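Local atomic coordinates of alpha-L-rhamnosidase (Klebsiella oxytoca, PDB entry 4XHC), a protein that probably hydrolyses terminal alpha-L-rhamnose residues from glycosides, as a two-domain family GH78 alpha-L-rhamnosidase that binds rhamnose. Residues A[251-255]-A[467-471]; A[503-507]-A[525-531]. One frame throughout, in Å; residues are numbered along the deposited sequence.

Contact 1. Residues A[251-255]-A[467-471]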
loop_
_atom_site.group_PDB
_atom_site.type_symbol
_atom_site.label_atom_id
_atom_site.label_comp_id
_atom_site.label_asym_id
_atom_site.label_seq_id
_atom_site.Cartn_x
_atom_site.Cartn_y
_atom_site.Cartn_z
ATOM N N ARG A 251 -31.829 15.484 5.376
ATOM C CA ARG A 251 -33.260 15.771 5.370
ATOM C C ARG A 251 -34.075 14.597 4.866
ATOM O O ARG A 251 -35.103 14.265 5.437
ATOM C CB ARG A 251 -33.576 16.997 4.519
ATOM C CG ARG A 251 -35.044 17.380 4.571
ATOM C CD ARG A 251 -35.305 18.787 4.062
ATOM N NE ARG A 251 -35.526 18.775 2.628
ATOM C CZ ARG A 251 -36.703 18.899 2.030
ATOM N NH1 ARG A 251 -37.828 19.077 2.704
ATOM N NH2 ARG A 251 -36.747 18.863 0.724
ATOM N N LEU A 252 -33.606 13.976 3.795
ATOM C CA LEU A 252 -34.308 12.843 3.197
ATOM C C LEU A 252 -34.084 11.562 3.989
ATOM O O LEU A 252 -35.014 10.781 4.194
ATOM C CB LEU A 252 -33.892 12.663 1.737
ATOM C CG LEU A 252 -34.786 13.379 0.718
ATOM C CD1 LEU A 252 -35.143 14.795 1.139
ATOM C CD2 LEU A 252 -34.116 13.388 -0.640
ATOM N N GLN A 253 -32.859 11.360 4.452
ATOM C CA GLN A 253 -32.551 10.182 5.242
ATOM C C GLN A 253 -33.376 10.122 6.516
ATOM O O GLN A 253 -33.829 9.051 6.910
ATOM C CB GLN A 253 -31.059 10.124 5.572
ATOM C CG GLN A 253 -30.196 9.907 4.343
ATOM C CD GLN A 253 -28.755 9.579 4.673
ATOM O OE1 GLN A 253 -28.480 8.723 5.503
ATOM N NE2 GLN A 253 -27.827 10.230 3.984
ATOM N N ALA A 254 -33.582 11.269 7.156
ATOM C CA ALA A 254 -34.380 11.317 8.385
ATOM C C ALA A 254 -35.820 10.860 8.162
ATOM O O ALA A 254 -36.408 10.227 9.027
ATOM C CB ALA A 254 -34.348 12.713 8.997
ATOM N N LEU A 255 -36.386 11.185 7.007
ATOM C CA LEU A 255 -37.746 10.750 6.694
ATOM C C LEU A 255 -37.831 9.228 6.622
ATOM O O LEU A 255 -38.770 8.636 7.132
ATOM C CB LEU A 255 -38.229 11.349 5.362
ATOM C CG LEU A 255 -38.605 12.831 5.310
ATOM C CD1 LEU A 255 -39.033 13.205 3.893
ATOM C CD2 LEU A 255 -39.703 13.169 6.312
ATOM N N TYR A 467 -32.505 12.416 -5.970
ATOM C CA TYR A 467 -32.756 13.507 -5.014
ATOM C C TYR A 467 -33.853 14.453 -5.521
ATOM O O TYR A 467 -34.815 14.735 -4.812
ATOM C CB TYR A 467 -31.458 14.289 -4.763
ATOM C CG TYR A 467 -31.589 15.499 -3.872
ATOM C CD1 TYR A 467 -31.759 15.358 -2.509
ATOM C CD2 TYR A 467 -31.507 16.780 -4.391
ATOM C CE1 TYR A 467 -31.871 16.455 -1.672
ATOM C CE2 TYR A 467 -31.617 17.888 -3.569
ATOM C CZ TYR A 467 -31.803 17.722 -2.201
ATOM O OH TYR A 467 -31.908 18.815 -1.358
ATOM N N LEU A 468 -33.701 14.942 -6.748
ATOM C CA LEU A 468 -34.691 15.844 -7.318
ATOM C C LEU A 468 -35.970 15.100 -7.656
ATOM O O LEU A 468 -37.058 15.651 -7.556
ATOM C CB LEU A 468 -34.157 16.559 -8.556
ATOM C CG LEU A 468 -35.087 17.611 -9.157
ATOM C CD1 LEU A 468 -35.557 18.583 -8.093
ATOM C CD2 LEU A 468 -34.381 18.362 -10.270
ATOM N N ARG A 469 -35.845 13.844 -8.046
ATOM C CA ARG A 469 -37.022 13.046 -8.366
ATOM C C ARG A 469 -37.893 12.831 -7.148
ATOM O O ARG A 469 -39.109 12.775 -7.265
ATOM C CB ARG A 469 -36.605 11.697 -8.924
ATOM C CG ARG A 469 -35.944 11.801 -10.284
ATOM C CD ARG A 469 -36.863 11.295 -11.367
ATOM N NE ARG A 469 -36.221 11.342 -12.673
ATOM C CZ ARG A 469 -36.782 10.881 -13.786
ATOM N NH1 ARG A 469 -37.989 10.340 -13.731
ATOM N NH2 ARG A 469 -36.140 10.942 -14.944
ATOM N N HIS A 470 -37.273 12.697 -5.982
ATOM C CA HIS A 470 -38.027 12.596 -4.738
ATOM C C HIS A 470 -39.047 13.715 -4.631
ATOM O O HIS A 470 -40.187 13.494 -4.226
ATOM C CB HIS A 470 -37.095 12.669 -3.534
ATOM C CG HIS A 470 -37.792 13.024 -2.261
ATOM N ND1 HIS A 470 -38.403 12.081 -1.465
ATOM C CD2 HIS A 470 -37.987 14.217 -1.654
ATOM C CE1 HIS A 470 -38.940 12.677 -0.418
ATOM N NE2 HIS A 470 -38.701 13.973 -0.509
ATOM N N HIS A 471 -38.623 14.919 -4.990
ATOM C CA HIS A 471 -39.476 16.090 -4.865
ATOM C C HIS A 471 -40.583 16.100 -5.903
ATOM O O HIS A 471 -41.686 16.547 -5.623
ATOM C CB HIS A 471 -38.627 17.359 -4.918
ATOM C CG HIS A 471 -37.636 17.438 -3.801
ATOM N ND1 HIS A 471 -36.381 16.875 -3.890
ATOM C CD2 HIS A 471 -37.729 17.960 -2.555
ATOM C CE1 HIS A 471 -35.735 17.070 -2.755
ATOM N NE2 HIS A 471 -36.533 17.718 -1.928
HETATM O O HOH W 1 -33.420 17.834 1.042
#
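Leu252 reaches across from helix 247-259 to Tyr467 and His470, which lie three residues apart on helix 466-478. The local axes of 251-255 and 467-471 pass 12.2 Å apart at 61°, so side chains, helped by a water, bridge these two helices of the glycosidase domain, an (alpha/alpha)6 barrel by family. The close fit is at the leucine: its CG lies over the centre of the His470 ring, 4.1 Å from the centroid, in a CH-pi contact, while CD2, still over the same ring, also meets Tyr467 CD1 at 3.6 Å. Leu252 and Tyr467 cross at about a right angle. On the looser, partly exposed side, Leu255 CD1 comes only to 4.3 Å from His470 CE1.

Beyond the leucine the contact turns polar. The Arg251 chain bends at chi3 (88°), bringing NH2 to the edge of His471, 2.9 Å from NE2, with the guanidinium and ring planes 23° apart. Water 1 fills in beside it, accepting from Arg251 NE at 2.8 Å and meeting Tyr467 OH at 3.0 Å. Outside the pair, Asp310 forms a salt bridge with Arg251 NH1, and His470 ND1 is hydrogen-bonded to Thr533 OG1. His471 ND1 donates to Tyr467 O at 2.8 Å, one turn back, in a bent bond. With that proton on ND1 and an arginine at NE2, His471 is probably discouraged from taking up a second one.

Contact 2. Residues A[503-507]-A[525-531]; sequences TFWEI and SYCHAWS. With RAM (alpha-L-rhamnopyranose), chain C.
The rhamnose pocket of the GH78 catalytic barrel takes one wall from this pair of loops, where Glu506 lies alongside His528 and both hold the sugar. Glu506 CG is anti to the backbone N (chi1 -179°) and the chain runs on extended, laying CG over the centre of the His528 ring, 3.5 Å from its centroid. Glu506 OE2 accepts from rhamnose O2 at 2.6 Å and is also hydrogen-bonded to Tyr518 OH; Glu506 OE1 takes Ser525 N from the anti side and salt-bridges Arg241. His528 NE2 donates to rhamnose O3 at 3.1 Å, and the hydrogen bond between ND1 and Ser525 OG fixes that ring's rotation. Trp530 turns a face to O3; its NE1 donates at 3.2 Å to Glu506 O, which lies in the indole plane and is met on a lone pair.

Behind the pocket the loops are laced together: His528 N to Phe504 O at 2.9 Å, Ser531 OG to Trp505 O, Thr503 OG1 to Tyr526 O. Tyr526 sets its edge on the Trp505 face, a T-shaped pair with planes at 77°. Ser525 O receives Glu506 N and, at 2.9 Å, water 2, which accepts from Ile507 N.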
loop_
_atom_site.group_PDB
_atom_site.type_symbol
_atom_site.label_atom_id
_atom_site.label_comp_id
_atom_site.label_asym_id
_atom_site.label_seq_id
_atom_site.Cartn_x
_atom_site.Cartn_y
_atom_site.Cartn_z
ATOM N N THR A 503 -28.284 -1.408 -4.236
ATOM C CA THR A 503 -28.562 -0.162 -3.533
ATOM C C THR A 503 -28.808 0.939 -4.556
ATOM O O THR A 503 -28.315 0.858 -5.676
ATOM C CB THR A 503 -27.379 0.245 -2.649
ATOM O OG1 THR A 503 -26.189 0.277 -3.430
ATOM C CG2 THR A 503 -27.195 -0.748 -1.534
ATOM N N PHE A 504 -29.565 1.968 -4.181
ATOM C CA PHE A 504 -29.882 3.035 -5.128
ATOM C C PHE A 504 -28.742 4.047 -5.295
ATOM O O PHE A 504 -27.966 4.309 -4.369
ATOM C CB PHE A 504 -31.209 3.719 -4.780
ATOM C CG PHE A 504 -32.406 2.854 -5.041
ATOM C CD1 PHE A 504 -32.568 2.227 -6.268
ATOM C CD2 PHE A 504 -33.356 2.643 -4.063
ATOM C CE1 PHE A 504 -33.657 1.411 -6.514
ATOM C CE2 PHE A 504 -34.448 1.829 -4.303
ATOM C CZ PHE A 504 -34.598 1.212 -5.531
ATOM N N TRP A 505 -28.676 4.627 -6.492
ATOM C CA TRP A 505 -27.503 5.370 -6.938
ATOM C C TRP A 505 -27.597 6.857 -6.626
ATOM O O TRP A 505 -28.686 7.417 -6.573
ATOM C CB TRP A 505 -27.309 5.183 -8.448
ATOM C CG TRP A 505 -27.287 3.739 -8.904
ATOM C CD1 TRP A 505 -27.036 2.634 -8.143
ATOM C CD2 TRP A 505 -27.507 3.263 -10.235
ATOM N NE1 TRP A 505 -27.098 1.501 -8.918
ATOM C CE2 TRP A 505 -27.389 1.861 -10.205
ATOM C CE3 TRP A 505 -27.803 3.890 -11.447
ATOM C CZ2 TRP A 505 -27.556 1.074 -11.342
ATOM C CZ3 TRP A 505 -27.968 3.110 -12.575
ATOM C CH2 TRP A 505 -27.846 1.717 -12.516
ATOM N N GLU A 506 -26.442 7.487 -6.444
ATOM C CA GLU A 506 -26.361 8.935 -6.298
ATOM C C GLU A 506 -26.903 9.674 -7.545
ATOM O O GLU A 506 -27.694 10.616 -7.424
ATOM C CB GLU A 506 -24.914 9.334 -6.063
ATOM C CG GLU A 506 -24.676 10.826 -5.864
ATOM C CD GLU A 506 -23.209 11.199 -5.930
ATOM O OE1 GLU A 506 -22.435 10.392 -6.495
ATOM O OE2 GLU A 506 -22.809 12.272 -5.409
ATOM N N ILE A 507 -26.466 9.232 -8.721
ATOM C CA ILE A 507 -26.790 9.871 -9.995
ATOM C C ILE A 507 -27.585 8.913 -10.883
ATOM O O ILE A 507 -27.203 7.758 -11.024
ATOM C CB ILE A 507 -25.485 10.224 -10.763
ATOM C CG1 ILE A 507 -24.525 11.052 -9.894
ATOM C CG2 ILE A 507 -25.787 10.927 -12.076
ATOM C CD1 ILE A 507 -25.089 12.359 -9.383
ATOM N N SER A 525 -21.251 7.587 -6.666
ATOM C CA SER A 525 -21.625 6.672 -5.586
ATOM C C SER A 525 -22.806 5.817 -6.025
ATOM O O SER A 525 -23.733 6.315 -6.660
ATOM C CB SER A 525 -21.964 7.465 -4.329
ATOM O OG SER A 525 -22.624 6.649 -3.386
ATOM N N TYR A 526 -22.759 4.528 -5.705
ATOM C CA TYR A 526 -23.816 3.579 -6.090
ATOM C C TYR A 526 -24.609 3.081 -4.887
ATOM O O TYR A 526 -25.395 2.140 -4.979
ATOM C CB TYR A 526 -23.224 2.421 -6.910
ATOM C CG TYR A 526 -22.739 2.927 -8.229
ATOM C CD1 TYR A 526 -23.606 3.071 -9.298
ATOM C CD2 TYR A 526 -21.432 3.357 -8.386
ATOM C CE1 TYR A 526 -23.171 3.595 -10.507
ATOM C CE2 TYR A 526 -20.986 3.865 -9.593
ATOM C CZ TYR A 526 -21.860 3.984 -10.647
ATOM O OH TYR A 526 -21.404 4.496 -11.834
ATOM N N CYS A 527 -24.416 3.762 -3.766
ATOM C CA CYS A 527 -25.236 3.563 -2.581
ATOM C C CYS A 527 -25.353 4.923 -1.929
ATOM O O CYS A 527 -24.472 5.316 -1.165
ATOM C CB CYS A 527 -24.582 2.560 -1.631
ATOM S SG CYS A 527 -25.456 2.337 -0.075
ATOM N N HIS A 528 -26.415 5.653 -2.266
ATOM C CA HIS A 528 -26.579 7.028 -1.808
ATOM C C HIS A 528 -27.963 7.154 -1.229
ATOM O O HIS A 528 -28.952 6.967 -1.932
ATOM C CB HIS A 528 -26.394 8.012 -2.970
ATOM C CG HIS A 528 -25.488 9.158 -2.654
ATOM N ND1 HIS A 528 -24.130 9.007 -2.499
ATOM C CD2 HIS A 528 -25.740 10.476 -2.488
ATOM C CE1 HIS A 528 -23.583 10.179 -2.237
ATOM N NE2 HIS A 528 -24.538 11.088 -2.225
ATOM N N ALA A 529 -28.026 7.486 0.053
ATOM C CA ALA A 529 -29.277 7.403 0.807
ATOM C C ALA A 529 -30.291 8.499 0.471
ATOM O O ALA A 529 -31.460 8.384 0.828
ATOM C CB ALA A 529 -28.992 7.372 2.302
ATOM N N TRP A 530 -29.863 9.548 -0.222
ATOM C CA TRP A 530 -30.816 10.533 -0.700
ATOM C C TRP A 530 -31.679 9.942 -1.814
ATOM O O TRP A 530 -32.642 10.567 -2.250
ATOM C CB TRP A 530 -30.125 11.855 -1.103
ATOM C CG TRP A 530 -29.409 11.928 -2.426
ATOM C CD1 TRP A 530 -29.342 10.975 -3.396
ATOM C CD2 TRP A 530 -28.697 13.063 -2.940
ATOM N NE1 TRP A 530 -28.608 11.431 -4.472
ATOM C CE2 TRP A 530 -28.211 12.715 -4.216
ATOM C CE3 TRP A 530 -28.427 14.341 -2.444
ATOM C CZ2 TRP A 530 -27.467 13.588 -4.997
ATOM C CZ3 TRP A 530 -27.687 15.208 -3.217
ATOM C CH2 TRP A 530 -27.213 14.827 -4.481
ATOM N N SER A 531 -31.340 8.727 -2.252
ATOM C CA SER A 531 -32.121 8.009 -3.264
ATOM C C SER A 531 -33.002 6.883 -2.714
ATOM O O SER A 531 -33.561 6.124 -3.495
ATOM C CB SER A 531 -31.188 7.403 -4.309
ATOM O OG SER A 531 -30.326 8.385 -4.848
HETATM C C1 RAM C . -22.248 15.956 -3.635
HETATM C C2 RAM C . -22.984 14.736 -3.119
HETATM C C3 RAM C . -23.850 15.096 -1.926
HETATM C C4 RAM C . -24.544 16.421 -2.194
HETATM C C5 RAM C . -23.496 17.521 -2.230
HETATM C C6 RAM C . -23.850 18.653 -3.162
HETATM O O1 RAM C . -20.965 15.582 -3.947
HETATM O O2 RAM C . -23.818 14.292 -4.176
HETATM O O3 RAM C . -24.825 14.081 -1.682
HETATM O O4 RAM C . -25.475 16.708 -1.167
HETATM O O5 RAM C . -22.223 16.985 -2.651
HETATM O O HOH W 2 -24.388 7.117 -9.370
#

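Overall arrangement
Both contacts lie in the helical glycosidase domain close to the centre of the folded chain, their centres 11 Å apart. Along the sequence they follow in series: contact 1 joins helices 247-259 and 466-478 across some two hundred residues, and only then does contact 2 tie together two parts of the loop region between helices 482-498 and 534-540. Helix 247-259 also carries Asp249, which hydrogen-bonds the rhamnose and touches His528 and Trp530. The contacts abut in space: Gln253 packs on Ala529, and Tyr467 CD1 lies 3.5 Å from Trp530 CE3 in a ring stack. Tyr467 backs that indole on the side away from the sugar, making contact 1 a second layer there.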